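Local coordinates for SloR (Streptococcus mutans, PDB 5CVI), which acts as a homodimeric manganese regulator of the DtxR family, probably binding DNA to control transcription according to metal supply, at residues T2-D7 / L101-S106; D7-I12 / Y59-K64; T142-V147 / I210-K215; M150-L155 / E178-E183. One frame throughout, in Å; residues are numbered along the deposited sequence.

In the fold
The four contacts fall into two groups along the chain. Contacts 1 and 2 share D7 and belong to the N-terminal half: contact 1 closes a zinc site between the start of the chain and the turn after helix 91-101, and contact 2 packs helix 7-18 against the wing. A salt bridge joins them, K10 NZ lying 3.0 Å from E102 OE2. Contacts 3 and 4 lie within the SH3-like FeoA domain, with centres about 9 Å apart, and meet where strands 210-214 and 151-158 run side by side. The nearest atoms of contacts 1 and 3 are about 14 Å apart, so these two contacts do not touch.

Contact 1: residues T2-D7 / L101-S106; sequences TPNKED and LEHTVS. With ZN (zinc ion), chain H.
H103 and D7 reach the shared zinc ion with similar first torsions: in each, CG stands anti to its own carbonyl carbon, beside the backbone N (chi1 -62° and -65°). E102 differs, its CG lying between backbone N and carbonyl carbon, and its chain is extended beyond that atom. The three side chains converge on the metal through D7 OD1 at 2.0 Å, E102 OE2 at 2.0 Å and H103 NE2 at 2.1 Å from the zinc. E99 of the preceding helix completes the set.

The imidazole of H103 lies between the CG methylene of E102 on one face and the amide carbon CG of N4 on the opposite one, both offset toward the rim. On the N4 face the amide oxygen OD1 approaches ring atom CE1 to 3.0 Å, the amide and ring planes standing 69° apart. D7 OD1 comes to the ring edge, in its plane. At ND1 a water accepts the ring proton at 3.2 Å and donates to E6 OE1 at 2.9 Å, so E6 belongs to the second shell and could help fix the ring's rotation.

E102 OE1 is hydrogen-bonded to ND1 of H76, a ligand of a neighbouring zinc, and K10 forms a salt bridge with the same carboxylate, which may offset its charge. Carboxylates and a histidine drawn from two domains around one ion form an interdomain metal site of the DtxR/MntR family.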
# COMPACT_ATOMS: atom_id res chain seq x y z
N THR B 2 10.06 -3.68 8.93
CA THR B 2 10.74 -4.95 9.19
C THR B 2 10.49 -5.96 8.07
O THR B 2 9.35 -6.35 7.82
CB THR B 2 10.28 -5.57 10.53
OG1 THR B 2 10.53 -4.65 11.60
CG2 THR B 2 11.04 -6.87 10.79
N PRO B 3 11.57 -6.39 7.40
CA PRO B 3 11.46 -7.40 6.34
C PRO B 3 11.01 -8.74 6.93
O PRO B 3 11.60 -9.18 7.92
CB PRO B 3 12.89 -7.52 5.81
CG PRO B 3 13.60 -6.30 6.29
CD PRO B 3 12.96 -5.95 7.60
N ASN B 4 10.00 -9.37 6.34
CA ASN B 4 9.56 -10.67 6.84
C ASN B 4 10.40 -11.80 6.27
O ASN B 4 11.30 -11.57 5.47
CB ASN B 4 8.07 -10.90 6.55
CG ASN B 4 7.82 -11.37 5.13
OD1 ASN B 4 8.39 -10.84 4.18
ND2 ASN B 4 6.97 -12.38 4.99
N LYS B 5 10.10 -13.03 6.69
CA LYS B 5 10.84 -14.21 6.27
C LYS B 5 10.95 -14.37 4.75
O LYS B 5 11.96 -14.86 4.25
CB LYS B 5 10.22 -15.47 6.88
CG LYS B 5 8.70 -15.49 6.82
CD LYS B 5 8.12 -16.74 7.47
CE LYS B 5 6.66 -16.54 7.83
NZ LYS B 5 5.86 -15.98 6.71
N GLU B 6 9.92 -13.95 4.04
CA GLU B 6 9.82 -14.20 2.60
C GLU B 6 10.94 -13.56 1.77
O GLU B 6 11.33 -14.08 0.72
CB GLU B 6 8.44 -13.78 2.08
CG GLU B 6 7.28 -14.55 2.70
CD GLU B 6 5.92 -14.10 2.20
OE1 GLU B 6 5.87 -13.15 1.39
OE2 GLU B 6 4.91 -14.69 2.62
N ASP B 7 11.47 -12.44 2.26
CA ASP B 7 12.52 -11.72 1.55
C ASP B 7 13.80 -12.53 1.40
O ASP B 7 14.64 -12.25 0.55
CB ASP B 7 12.81 -10.39 2.25
CG ASP B 7 11.64 -9.44 2.19
OD1 ASP B 7 10.84 -9.55 1.24
OD2 ASP B 7 11.51 -8.59 3.10
N LEU B 101 4.60 -2.63 0.77
CA LEU B 101 3.45 -2.78 -0.11
C LEU B 101 3.36 -4.14 -0.80
O LEU B 101 2.27 -4.61 -1.12
CB LEU B 101 3.39 -1.65 -1.14
CG LEU B 101 3.21 -0.25 -0.53
CD1 LEU B 101 3.13 0.83 -1.61
CD2 LEU B 101 1.98 -0.23 0.35
N GLU B 102 4.51 -4.78 -1.01
CA GLU B 102 4.53 -6.07 -1.70
C GLU B 102 3.94 -7.20 -0.84
O GLU B 102 3.68 -8.29 -1.34
CB GLU B 102 5.94 -6.44 -2.17
CG GLU B 102 6.90 -6.83 -1.06
CD GLU B 102 8.24 -7.31 -1.59
OE1 GLU B 102 8.71 -6.79 -2.63
OE2 GLU B 102 8.83 -8.22 -0.98
N HIS B 103 3.71 -6.91 0.44
CA HIS B 103 3.15 -7.89 1.36
C HIS B 103 1.73 -7.52 1.79
O HIS B 103 1.06 -8.28 2.49
CB HIS B 103 4.03 -8.03 2.60
CG HIS B 103 5.41 -8.53 2.30
ND1 HIS B 103 5.65 -9.80 1.83
CD2 HIS B 103 6.62 -7.93 2.40
CE1 HIS B 103 6.95 -9.96 1.65
NE2 HIS B 103 7.56 -8.84 1.99
N THR B 104 1.28 -6.35 1.36
CA THR B 104 -0.04 -5.84 1.74
C THR B 104 -0.75 -5.23 0.54
O THR B 104 -1.15 -4.07 0.58
CB THR B 104 0.08 -4.77 2.84
OG1 THR B 104 0.74 -3.62 2.31
CG2 THR B 104 0.86 -5.30 4.03
N VAL B 105 -0.90 -6.02 -0.51
CA VAL B 105 -1.55 -5.55 -1.73
C VAL B 105 -2.20 -6.72 -2.47
O VAL B 105 -1.54 -7.73 -2.75
CB VAL B 105 -0.55 -4.83 -2.66
CG1 VAL B 105 -0.91 -5.04 -4.11
CG2 VAL B 105 -0.49 -3.35 -2.32
N SER B 106 -3.48 -6.58 -2.78
CA SER B 106 -4.24 -7.66 -3.41
C SER B 106 -3.73 -7.97 -4.81
O SER B 106 -3.05 -7.14 -5.43
CB SER B 106 -5.73 -7.32 -3.46
OG SER B 106 -6.00 -6.35 -4.45
ZN ZN H . 9.33 -8.26 0.94
O HOH W 1 3.33 -11.95 2.14

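Contact 2: residues D7-I12 / Y59-K64; sequences DYLKII and YLLTKK. With ZN (zinc ion), chain H.
L61 and L9 lead the packing of strand 60-61 against helix 7-18, and the side chain of L61 can be followed atom by atom. Its CB leaves the strand toward the helix. CG, placed anti to the carbonyl carbon (chi1 -71°), comes next to the CG2 methyl of I12 at 4.0 Å. From there the chain forks. CD1, which continues the extended line from CA, ends 3.8 Å from the backbone O of L9 and so touches the helix itself. CD2 turns to the L9 side chain, resting 3.6 Å from its CG, with CB of the same leucine slightly farther off. One leucine thus spans neighbouring turns of the helix, with L9 and I12 crossed obliquely by it.

I12 uses the same CG2 methyl a second time, against the carbonyl O of Y59 at 3.7 Å. Its other branch, CG1, lies over one face of the Y8 ring, offset toward the rim. Y8 in turn reaches past the helix: its CG is anti to the backbone N (chi1 -177°), and its OH lies 3.5 Å from Y59 CD2, the two tyrosine side chains crossing at about a right angle. That hydroxyl is hydrogen-bonded to N24.

V42 and L45 of helix 35-47 pack on Y8, and I27 of helix 24-30 touches both Y8 and I12. With strands 51-54 and 60-61 as the wing, this is part of the hydrophobic core of a winged helix-turn-helix, the DNA-binding fold of the DtxR family.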
# COMPACT_ATOMS: atom_id res chain seq x y z
N ASP B 7 11.47 -12.44 2.26
CA ASP B 7 12.52 -11.72 1.55
C ASP B 7 13.80 -12.53 1.40
O ASP B 7 14.64 -12.25 0.55
CB ASP B 7 12.81 -10.39 2.25
CG ASP B 7 11.64 -9.44 2.19
OD1 ASP B 7 10.84 -9.55 1.24
OD2 ASP B 7 11.51 -8.59 3.10
N TYR B 8 13.95 -13.54 2.25
CA TYR B 8 15.07 -14.47 2.16
C TYR B 8 14.99 -15.24 0.84
O TYR B 8 16.01 -15.57 0.24
CB TYR B 8 15.06 -15.43 3.35
CG TYR B 8 16.22 -16.39 3.40
CD1 TYR B 8 17.45 -16.00 3.90
CD2 TYR B 8 16.08 -17.69 2.94
CE1 TYR B 8 18.52 -16.88 3.95
CE2 TYR B 8 17.14 -18.58 2.99
CZ TYR B 8 18.36 -18.17 3.49
OH TYR B 8 19.41 -19.06 3.54
N LEU B 9 13.77 -15.50 0.38
CA LEU B 9 13.56 -16.22 -0.86
C LEU B 9 14.08 -15.45 -2.08
O LEU B 9 14.63 -16.04 -3.00
CB LEU B 9 12.08 -16.58 -1.04
CG LEU B 9 11.59 -17.82 -0.28
CD1 LEU B 9 12.08 -17.81 1.15
CD2 LEU B 9 10.07 -17.90 -0.32
N LYS B 10 13.90 -14.13 -2.06
CA LYS B 10 14.34 -13.30 -3.18
C LYS B 10 15.86 -13.22 -3.29
O LYS B 10 16.41 -13.16 -4.39
CB LYS B 10 13.74 -11.89 -3.09
CG LYS B 10 12.25 -11.83 -3.42
CD LYS B 10 11.78 -10.40 -3.65
CE LYS B 10 11.86 -9.58 -2.37
NZ LYS B 10 11.34 -8.19 -2.59
N ILE B 11 16.54 -13.23 -2.15
CA ILE B 11 17.99 -13.19 -2.12
C ILE B 11 18.58 -14.54 -2.55
O ILE B 11 19.57 -14.59 -3.27
CB ILE B 11 18.52 -12.81 -0.73
CG1 ILE B 11 17.91 -11.48 -0.27
CG2 ILE B 11 20.04 -12.74 -0.73
CD1 ILE B 11 18.18 -10.33 -1.20
N ILE B 12 17.96 -15.62 -2.09
CA ILE B 12 18.37 -16.96 -2.47
C ILE B 12 18.12 -17.18 -3.96
O ILE B 12 18.87 -17.90 -4.63
CB ILE B 12 17.60 -18.03 -1.67
CG1 ILE B 12 17.95 -17.94 -0.18
CG2 ILE B 12 17.90 -19.43 -2.19
CD1 ILE B 12 19.41 -18.20 0.12
N TYR B 59 21.20 -23.74 1.15
CA TYR B 59 19.74 -23.59 1.13
C TYR B 59 19.22 -23.33 -0.28
O TYR B 59 19.68 -22.42 -0.98
CB TYR B 59 19.29 -22.48 2.09
CG TYR B 59 19.41 -22.86 3.55
CD1 TYR B 59 18.50 -23.73 4.14
CD2 TYR B 59 20.43 -22.35 4.34
CE1 TYR B 59 18.60 -24.08 5.47
CE2 TYR B 59 20.54 -22.70 5.68
CZ TYR B 59 19.62 -23.56 6.24
OH TYR B 59 19.74 -23.91 7.56
N LEU B 60 18.24 -24.13 -0.70
CA LEU B 60 17.67 -24.02 -2.03
C LEU B 60 16.17 -23.75 -1.98
O LEU B 60 15.51 -24.03 -0.98
CB LEU B 60 17.92 -25.31 -2.83
CG LEU B 60 19.37 -25.60 -3.22
CD1 LEU B 60 19.49 -26.98 -3.84
CD2 LEU B 60 19.90 -24.53 -4.17
N LEU B 61 15.64 -23.20 -3.07
CA LEU B 61 14.21 -22.92 -3.17
C LEU B 61 13.45 -24.16 -3.63
O LEU B 61 13.88 -24.86 -4.55
CB LEU B 61 13.94 -21.76 -4.14
CG LEU B 61 14.33 -20.35 -3.70
CD1 LEU B 61 14.16 -19.36 -4.86
CD2 LEU B 61 13.51 -19.90 -2.51
N THR B 62 12.33 -24.44 -2.97
CA THR B 62 11.38 -25.42 -3.47
C THR B 62 10.59 -24.76 -4.59
O THR B 62 10.68 -23.54 -4.77
CB THR B 62 10.39 -25.84 -2.37
OG1 THR B 62 9.60 -24.71 -1.98
CG2 THR B 62 11.14 -26.38 -1.16
N LYS B 63 9.82 -25.54 -5.33
CA LYS B 63 9.00 -24.99 -6.41
C LYS B 63 8.02 -23.95 -5.86
O LYS B 63 7.74 -22.95 -6.52
CB LYS B 63 8.25 -26.10 -7.15
CG LYS B 63 7.55 -25.63 -8.42
CD LYS B 63 8.54 -24.96 -9.37
CE LYS B 63 7.86 -24.42 -10.61
NZ LYS B 63 8.84 -23.77 -11.53
N LYS B 64 7.51 -24.20 -4.66
CA LYS B 64 6.61 -23.27 -4.00
C LYS B 64 7.32 -21.95 -3.72
O LYS B 64 6.71 -20.88 -3.76
CB LYS B 64 6.08 -23.87 -2.69
CG LYS B 64 5.13 -22.98 -1.91
CD LYS B 64 4.65 -23.67 -0.64
CE LYS B 64 3.67 -22.80 0.13
NZ LYS B 64 3.12 -23.51 1.32
ZN ZN H . 9.33 -8.26 0.94

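Contact 3: residues T142-V147 / I210-K215; sequences TTLKGV and IYIEKK
T143 and Y211 form a single beta bridge that lays the loop 142-147, ahead of strand 151-158, along strand 210-214 within the SH3-like FeoA domain, an outermost strand of its sheet within this chain. Two backbone bonds bracket the pair. I212 N donates to T142 O at 3.0 Å, nearly along the C=O axis, while L144 N donates to I210 O at 3.2 Å from well above the carbonyl plane. The same two oxygens also receive CA-H...O contacts, from Y211 CA and T143 CA respectively.

Side chains pack on the L144 side. I212 CG1 takes the crowded position between backbone N and carbonyl carbon (chi1 52°), and the CD1 methyl beyond it meets CD1 of L144 at 3.5 Å and CG2 of V147 at 3.8 Å. These two partners are the ends of a type II turn, closed by V147 N to L144 O, with G146 at positive phi (95°). At the other end T143 OG1 lies 3.3 Å from CE2 of Y211, whose ring makes a cation-pi contact with R157.

Because every hydrogen bond across the bridge is between main-chain atoms, the polar chemistry fixes the alignment, while the packing around I212 CD1 is apolar.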
# COMPACT_ATOMS: atom_id res chain seq x y z
N THR B 142 24.14 -11.34 -17.90
CA THR B 142 25.58 -11.22 -18.06
C THR B 142 26.19 -10.20 -17.09
O THR B 142 25.89 -9.01 -17.15
CB THR B 142 25.98 -10.85 -19.50
OG1 THR B 142 25.51 -11.87 -20.40
CG2 THR B 142 27.49 -10.73 -19.63
N THR B 143 27.05 -10.70 -16.21
CA THR B 143 27.72 -9.87 -15.22
C THR B 143 29.07 -9.39 -15.76
O THR B 143 29.79 -10.16 -16.40
CB THR B 143 27.94 -10.64 -13.91
OG1 THR B 143 26.76 -10.54 -13.10
CG2 THR B 143 29.11 -10.07 -13.14
N LEU B 144 29.40 -8.13 -15.50
CA LEU B 144 30.69 -7.58 -15.90
C LEU B 144 31.84 -8.46 -15.41
O LEU B 144 32.81 -8.69 -16.13
CB LEU B 144 30.87 -6.16 -15.36
CG LEU B 144 32.28 -5.56 -15.50
CD1 LEU B 144 32.66 -5.37 -16.97
CD2 LEU B 144 32.38 -4.24 -14.75
N LYS B 145 31.71 -8.96 -14.19
CA LYS B 145 32.69 -9.89 -13.65
C LYS B 145 32.68 -11.17 -14.49
O LYS B 145 31.63 -11.76 -14.73
CB LYS B 145 32.38 -10.20 -12.19
CG LYS B 145 33.29 -11.24 -11.55
CD LYS B 145 33.05 -11.34 -10.06
CE LYS B 145 33.83 -12.48 -9.44
NZ LYS B 145 33.35 -13.80 -9.93
N GLY B 146 33.86 -11.58 -14.94
CA GLY B 146 33.98 -12.77 -15.75
C GLY B 146 33.98 -12.48 -17.24
O GLY B 146 34.32 -13.35 -18.05
N VAL B 147 33.60 -11.26 -17.61
CA VAL B 147 33.58 -10.85 -19.01
C VAL B 147 34.98 -10.90 -19.63
O VAL B 147 35.94 -10.41 -19.03
CB VAL B 147 32.99 -9.44 -19.17
CG1 VAL B 147 33.21 -8.92 -20.58
CG2 VAL B 147 31.51 -9.44 -18.83
N ILE B 210 26.66 -5.82 -11.35
CA ILE B 210 26.32 -5.06 -12.55
C ILE B 210 26.16 -5.98 -13.75
O ILE B 210 26.86 -6.99 -13.88
CB ILE B 210 27.41 -4.01 -12.86
CG1 ILE B 210 27.35 -2.88 -11.83
CG2 ILE B 210 27.23 -3.46 -14.26
CD1 ILE B 210 28.37 -1.80 -12.08
N TYR B 211 25.23 -5.64 -14.63
CA TYR B 211 24.96 -6.44 -15.81
C TYR B 211 25.11 -5.61 -17.09
O TYR B 211 24.61 -4.49 -17.17
CB TYR B 211 23.56 -7.06 -15.73
CG TYR B 211 23.36 -7.96 -14.53
CD1 TYR B 211 22.89 -7.46 -13.32
CD2 TYR B 211 23.65 -9.32 -14.60
CE1 TYR B 211 22.70 -8.29 -12.22
CE2 TYR B 211 23.46 -10.16 -13.51
CZ TYR B 211 22.99 -9.64 -12.33
OH TYR B 211 22.82 -10.47 -11.24
N ILE B 212 25.81 -6.17 -18.07
CA ILE B 212 26.11 -5.44 -19.30
C ILE B 212 25.73 -6.22 -20.56
O ILE B 212 25.38 -7.40 -20.49
CB ILE B 212 27.60 -5.07 -19.37
CG1 ILE B 212 28.47 -6.31 -19.14
CG2 ILE B 212 27.92 -4.00 -18.34
CD1 ILE B 212 29.96 -6.03 -19.15
N GLU B 213 25.79 -5.54 -21.70
CA GLU B 213 25.49 -6.16 -22.99
C GLU B 213 26.24 -5.40 -24.08
O GLU B 213 26.31 -4.17 -24.05
CB GLU B 213 23.98 -6.15 -23.24
CG GLU B 213 23.53 -6.98 -24.43
CD GLU B 213 22.13 -7.55 -24.26
OE1 GLU B 213 21.89 -8.27 -23.26
OE2 GLU B 213 21.26 -7.28 -25.12
N LYS B 214 26.80 -6.14 -25.03
CA LYS B 214 27.67 -5.53 -26.04
C LYS B 214 26.88 -4.95 -27.22
O LYS B 214 25.75 -5.37 -27.48
CB LYS B 214 28.70 -6.55 -26.54
CG LYS B 214 30.00 -5.92 -27.03
CD LYS B 214 31.06 -6.98 -27.29
CE LYS B 214 32.40 -6.35 -27.63
NZ LYS B 214 33.43 -7.39 -27.91
N LYS B 215 27.48 -3.99 -27.92
CA LYS B 215 26.82 -3.33 -29.04
C LYS B 215 26.86 -4.18 -30.31
O LYS B 215 26.70 -3.66 -31.42
CB LYS B 215 27.46 -1.96 -29.32
CG LYS B 215 27.36 -0.98 -28.16
CD LYS B 215 27.73 0.43 -28.60
CE LYS B 215 26.73 0.97 -29.62
NZ LYS B 215 27.05 2.38 -30.02

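Contact 4: residues M150-L155 / E178-E183; sequences MGVYLL and ELRLLE
Selenomethionine M150 and L181 interlock at one end of an antiparallel strand pair, 151-155 with 178-183, in the middle of the sheet of the SH3-like FeoA domain. The M150 side chain is bent at chi2 (-58°), and its SE rests against the branch point of L181, 3.5 Å from CG and close to CD2. Beyond the selenium, CE lies over the backbone at E183, 3.6 Å from its CA. There L182 and E183 both face T192, forming a classic beta bulge.

On the face of Y153, L179 and L181, the fork of L179 is shared out: its CD1 branch lodges against CB of Y153 at 3.8 Å, and its CD2 branch against CB of L155. The Y153 ring brings CD2 to 4.3 Å from CB of L181, while its OH is hydrogen-bonded to E149 O; I193 of the next strand packs on both leucines.

On the opposite face V152 and L154 meet the long chains of R180 and E178. The CG2 methyl of V152 sits 3.7 Å from NH2 of R180, whose guanidinium forms a salt bridge with E194. L154 lies beside E178, pointing the same way, with CD1 against its CG at 3.9 Å; the E178 carboxylate pairs with K215.

Y153 and L179 exchange backbone bonds in both directions, as do G151 and L181. In the latter pair G151 N meets a lone pair of L181 O, in the carbonyl plane, at 3.2 Å with a nearly straight N-H...O angle of 169°.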
# COMPACT_ATOMS: atom_id res chain seq x y z
N MSE B 150 36.89 -7.35 -24.78
CA MSE B 150 36.99 -5.92 -24.54
C MSE B 150 36.17 -5.17 -25.59
O MSE B 150 35.63 -5.79 -26.51
CB MSE B 150 38.46 -5.47 -24.59
CG MSE B 150 39.38 -6.28 -23.69
SE MSE B 150 38.84 -6.23 -21.81
CE MSE B 150 40.09 -7.55 -21.10
N GLY B 151 36.06 -3.86 -25.44
CA GLY B 151 35.26 -3.06 -26.36
C GLY B 151 34.10 -2.36 -25.67
O GLY B 151 34.10 -2.20 -24.45
N VAL B 152 33.11 -1.95 -26.46
CA VAL B 152 32.00 -1.17 -25.93
C VAL B 152 30.86 -2.03 -25.37
O VAL B 152 30.44 -3.01 -25.98
CB VAL B 152 31.44 -0.20 -27.00
CG1 VAL B 152 30.31 0.63 -26.42
CG2 VAL B 152 32.55 0.70 -27.52
N TYR B 153 30.37 -1.64 -24.19
CA TYR B 153 29.24 -2.31 -23.56
C TYR B 153 28.19 -1.29 -23.13
O TYR B 153 28.50 -0.12 -22.93
CB TYR B 153 29.69 -3.11 -22.33
CG TYR B 153 30.41 -4.39 -22.67
CD1 TYR B 153 29.74 -5.60 -22.69
CD2 TYR B 153 31.77 -4.39 -22.96
CE1 TYR B 153 30.39 -6.78 -23.00
CE2 TYR B 153 32.43 -5.56 -23.26
CZ TYR B 153 31.74 -6.75 -23.28
OH TYR B 153 32.40 -7.92 -23.59
N LEU B 154 26.95 -1.74 -22.99
CA LEU B 154 25.89 -0.91 -22.43
C LEU B 154 25.48 -1.44 -21.07
O LEU B 154 25.26 -2.64 -20.90
CB LEU B 154 24.68 -0.85 -23.37
CG LEU B 154 24.73 0.16 -24.52
CD1 LEU B 154 25.92 -0.09 -25.42
CD2 LEU B 154 23.43 0.14 -25.31
N LEU B 155 25.39 -0.54 -20.09
CA LEU B 155 24.91 -0.90 -18.76
C LEU B 155 23.39 -1.06 -18.80
O LEU B 155 22.66 -0.08 -18.89
CB LEU B 155 25.30 0.18 -17.75
CG LEU B 155 24.88 -0.01 -16.29
CD1 LEU B 155 25.44 -1.31 -15.73
CD2 LEU B 155 25.34 1.17 -15.45
N GLU B 178 27.00 3.98 -22.05
CA GLU B 178 28.03 3.27 -22.80
C GLU B 178 29.36 3.34 -22.05
O GLU B 178 29.89 4.43 -21.82
CB GLU B 178 28.18 3.85 -24.20
CG GLU B 178 27.00 3.62 -25.13
CD GLU B 178 27.19 4.21 -26.51
OE1 GLU B 178 28.20 4.93 -26.72
OE2 GLU B 178 26.34 3.96 -27.39
N LEU B 179 29.88 2.19 -21.66
CA LEU B 179 31.20 2.14 -21.03
C LEU B 179 32.11 1.17 -21.77
O LEU B 179 31.73 0.03 -22.04
CB LEU B 179 31.07 1.77 -19.55
CG LEU B 179 29.98 0.75 -19.21
CD1 LEU B 179 30.45 -0.67 -19.47
CD2 LEU B 179 29.53 0.93 -17.77
N ARG B 180 33.31 1.63 -22.10
CA ARG B 180 34.26 0.82 -22.85
C ARG B 180 35.19 0.07 -21.90
O ARG B 180 35.93 0.69 -21.12
CB ARG B 180 35.07 1.71 -23.81
CG ARG B 180 36.09 0.96 -24.67
CD ARG B 180 36.81 1.90 -25.64
NE ARG B 180 35.95 2.37 -26.72
CZ ARG B 180 35.21 3.48 -26.67
NH1 ARG B 180 35.21 4.23 -25.58
NH2 ARG B 180 34.46 3.83 -27.71
N LEU B 181 35.14 -1.25 -21.94
CA LEU B 181 36.01 -2.09 -21.13
C LEU B 181 37.39 -2.18 -21.77
O LEU B 181 37.55 -2.76 -22.84
CB LEU B 181 35.42 -3.49 -20.96
CG LEU B 181 36.30 -4.48 -20.19
CD1 LEU B 181 36.64 -3.94 -18.81
CD2 LEU B 181 35.62 -5.84 -20.09
N LEU B 182 38.39 -1.60 -21.10
CA LEU B 182 39.74 -1.56 -21.64
C LEU B 182 40.52 -2.83 -21.35
O LEU B 182 41.18 -3.39 -22.23
CB LEU B 182 40.49 -0.35 -21.08
CG LEU B 182 39.88 1.02 -21.36
CD1 LEU B 182 40.72 2.12 -20.73
CD2 LEU B 182 39.75 1.23 -22.86
N GLU B 183 40.45 -3.29 -20.11
CA GLU B 183 41.21 -4.45 -19.67
C GLU B 183 40.75 -4.89 -18.28
O GLU B 183 40.06 -4.15 -17.58
CB GLU B 183 42.70 -4.10 -19.60
CG GLU B 183 43.02 -3.04 -18.56
CD GLU B 183 44.49 -2.70 -18.49
OE1 GLU B 183 45.32 -3.52 -18.95
OE2 GLU B 183 44.83 -1.62 -17.96